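Local coordinates for mitochondrial enolase superfamily member 1 (Homo sapiens, PDB 4A35), which catalyses the magnesium-dependent dehydration of L-fuconate to 2-keto-3-deoxy-L-fuconate in the catabolism of L-fucose, at the interface of chains A and B. Coordinates in Å, arbitrary orientation; residue numbers count along the deposited sequence, not the author numbering. Chains: chain A/B, Mitochondrial enolase superfamily member 1.

The interface of chains A and B. Residues chain A 103-107; chain B 114, 307, 332.
B:Arg332 reaches across to A:Trp104 and binds one residue in two ways, through its backbone carbonyl and through its indole, illustrating how a single arginine can engage a carbonyl and the aromatic face beside it at once. The two terminal guanidinium nitrogens converge on a single acceptor: NH2 lies 2.8 Å and NH1 3.0 Å from A:Trp104 O, which sits almost in the guanidinium plane. NH1 approaches nearly in line with the carbonyl, whereas NH2 comes in more bent. The same NH2 stands over the face of the indole, 3.2 Å from the centre of the five-membered ring, a cation-pi contact in which the guanidinium is steeply tilted, 65° from the ring plane. Bends at chi2 and chi3 turn the arginine tip into this corner between carbonyl and ring. Farther along the same indole face, the amide of B:Gln307 stacks, offset, over the CE3–CZ3 rim of the six-membered ring, its plane only 28° away and OE1 3.6 Å from A:Trp104 CZ3; its NE2 meets A:Pro107 CD at 3.6 Å. Nearby, a water joins A:Gly106 O to the backbone oxygen of B:Gln307, while B:Leu114 CD1 packs against A:Ile105. A leucine in place of B:Arg332 would probably leave the A:Trp104 carbonyl without its paired donors and the indole without its cationic partner. Repeated by two-fold symmetry, the patch probably helps hold together the deposited pair, possibly the biological dimer; B:Gln307 directly follows a magnesium-binding glutamate, B:Glu306.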
ATOM      1  N   ARG A 103      11.794  -0.056  -2.542  1.00 17.09           N
ATOM      2  CA  ARG A 103      10.522   0.548  -2.986  1.00 16.92           C
ATOM      3  C   ARG A 103       9.553  -0.549  -3.557  1.00 17.96           C
ATOM      4  O   ARG A 103       8.333  -0.375  -3.525  1.00 18.85           O
ATOM      5  CB  ARG A 103      10.777   1.656  -4.054  1.00 16.76           C
ATOM      6  CG  ARG A 103      11.187   1.086  -5.433  1.00 15.21           C
ATOM      7  CD  ARG A 103      11.564   2.190  -6.446  1.00 15.38           C
ATOM      8  NE  ARG A 103      10.591   3.294  -6.454  1.00 17.12           N
ATOM      9  CZ  ARG A 103       9.408   3.254  -7.067  1.00 16.53           C
ATOM     10  NH1 ARG A 103       9.026   2.156  -7.725  1.00 15.48           N
ATOM     11  NH2 ARG A 103       8.605   4.308  -7.037  1.00 17.69           N
ATOM     12  N   TRP A 104      10.098  -1.680  -3.997  1.00 16.22           N
ATOM     13  CA  TRP A 104       9.265  -2.760  -4.550  1.00 15.70           C
ATOM     14  C   TRP A 104       8.289  -3.285  -3.485  1.00 17.96           C
ATOM     15  O   TRP A 104       7.199  -3.736  -3.840  1.00 18.48           O
ATOM     16  CB  TRP A 104      10.151  -3.941  -5.009  1.00 13.25           C
ATOM     17  CG  TRP A 104       9.398  -4.969  -5.829  1.00 14.20           C
ATOM     18  CD1 TRP A 104       8.880  -6.154  -5.384  1.00 17.17           C
ATOM     19  CD2 TRP A 104       9.100  -4.896  -7.218  1.00 15.19           C
ATOM     20  NE1 TRP A 104       8.247  -6.807  -6.413  1.00 17.58           N
ATOM     21  CE2 TRP A 104       8.401  -6.081  -7.562  1.00 18.91           C
ATOM     22  CE3 TRP A 104       9.358  -3.937  -8.225  1.00 17.35           C
ATOM     23  CZ2 TRP A 104       7.873  -6.288  -8.843  1.00 17.85           C
ATOM     24  CZ3 TRP A 104       8.900  -4.176  -9.512  1.00 19.49           C
ATOM     25  CH2 TRP A 104       8.199  -5.363  -9.822  1.00 19.58           C
ATOM     26  N   ILE A 105       8.689  -3.228  -2.199  1.00 14.59           N
ATOM     27  CA  ILE A 105       7.806  -3.747  -1.157  1.00 14.62           C
ATOM     28  C   ILE A 105       6.710  -2.717  -0.732  1.00 16.42           C
ATOM     29  O   ILE A 105       5.864  -3.053   0.105  1.00 16.76           O
ATOM     30  CB  ILE A 105       8.519  -4.382   0.018  1.00 16.15           C
ATOM     31  CG1 ILE A 105       9.271  -3.326   0.858  1.00 15.45           C
ATOM     32  CG2 ILE A 105       9.427  -5.587  -0.465  1.00 17.80           C
ATOM     33  CD1 ILE A 105       9.847  -3.950   2.255  1.00 18.82           C
ATOM     34  N   GLY A 106       6.692  -1.558  -1.385  1.00 14.71           N
ATOM     35  CA  GLY A 106       5.621  -0.574  -1.269  1.00 13.69           C
ATOM     36  C   GLY A 106       5.043  -0.492  -2.683  1.00 19.44           C
ATOM     37  O   GLY A 106       4.382  -1.432  -3.130  1.00 20.25           O
ATOM     38  N   PRO A 107       5.404   0.546  -3.484  1.00 16.29           N
ATOM     39  CA  PRO A 107       6.166   1.735  -3.083  1.00 14.95           C
ATOM     40  C   PRO A 107       5.303   2.751  -2.334  1.00 16.69           C
ATOM     41  O   PRO A 107       4.125   2.984  -2.685  1.00 16.21           O
ATOM     42  CB  PRO A 107       6.625   2.354  -4.428  1.00 17.35           C
ATOM     43  CG  PRO A 107       5.855   1.658  -5.499  1.00 22.86           C
ATOM     44  CD  PRO A 107       4.938   0.648  -4.883  1.00 17.73           C
TER
ATOM     45  N   LEU B 114       1.911  -8.827  -0.043  1.00 14.81           N
ATOM     46  CA  LEU B 114       2.918  -9.713  -0.657  1.00 16.20           C
ATOM     47  C   LEU B 114       3.032 -11.019   0.152  1.00 16.32           C
ATOM     48  O   LEU B 114       2.970 -12.125  -0.428  1.00 15.79           O
ATOM     49  CB  LEU B 114       4.282  -8.999  -0.686  1.00 16.45           C
ATOM     50  CG  LEU B 114       4.345  -7.742  -1.606  1.00 19.48           C
ATOM     51  CD1 LEU B 114       5.743  -7.198  -1.621  1.00 16.91           C
ATOM     52  CD2 LEU B 114       3.979  -8.105  -3.081  1.00 17.53           C
ATOM     53  N   GLN B 307       2.342  -3.276 -10.280  1.00 16.82           N
ATOM     54  CA  GLN B 307       2.522  -2.887  -8.890  1.00 18.35           C
ATOM     55  C   GLN B 307       1.202  -2.383  -8.306  1.00 21.39           C
ATOM     56  O   GLN B 307       1.190  -1.828  -7.200  1.00 22.41           O
ATOM     57  CB  GLN B 307       3.639  -1.816  -8.742  1.00 19.49           C
ATOM     58  CG  GLN B 307       5.042  -2.428  -8.974  1.00 23.32           C
ATOM     59  CD  GLN B 307       6.122  -1.818  -8.097  1.00 36.66           C
ATOM     60  OE1 GLN B 307       7.075  -1.185  -8.585  1.00 42.11           O
ATOM     61  NE2 GLN B 307       6.095  -2.111  -6.803  1.00 31.43           N
ATOM     62  N   ARG B 332       1.668  -9.879  -6.541  1.00 15.65           N
ATOM     63  CA  ARG B 332       1.381  -8.543  -6.029  1.00 16.06           C
ATOM     64  C   ARG B 332      -0.053  -8.527  -5.444  1.00 18.19           C
ATOM     65  O   ARG B 332      -0.290  -7.989  -4.378  1.00 16.69           O
ATOM     66  CB  ARG B 332       1.477  -7.505  -7.169  1.00 13.50           C
ATOM     67  CG  ARG B 332       1.134  -6.029  -6.690  1.00 14.38           C
ATOM     68  CD  ARG B 332       2.057  -5.496  -5.590  1.00 15.24           C
ATOM     69  NE  ARG B 332       3.461  -5.533  -6.027  1.00 18.43           N
ATOM     70  CZ  ARG B 332       4.469  -4.965  -5.373  1.00 21.47           C
ATOM     71  NH1 ARG B 332       4.245  -4.304  -4.232  1.00 15.77           N
ATOM     72  NH2 ARG B 332       5.710  -5.027  -5.866  1.00 16.00           N
TER
HETATM   73  O   HOH W   1       2.154  -1.631  -4.746  1.00 17.95           O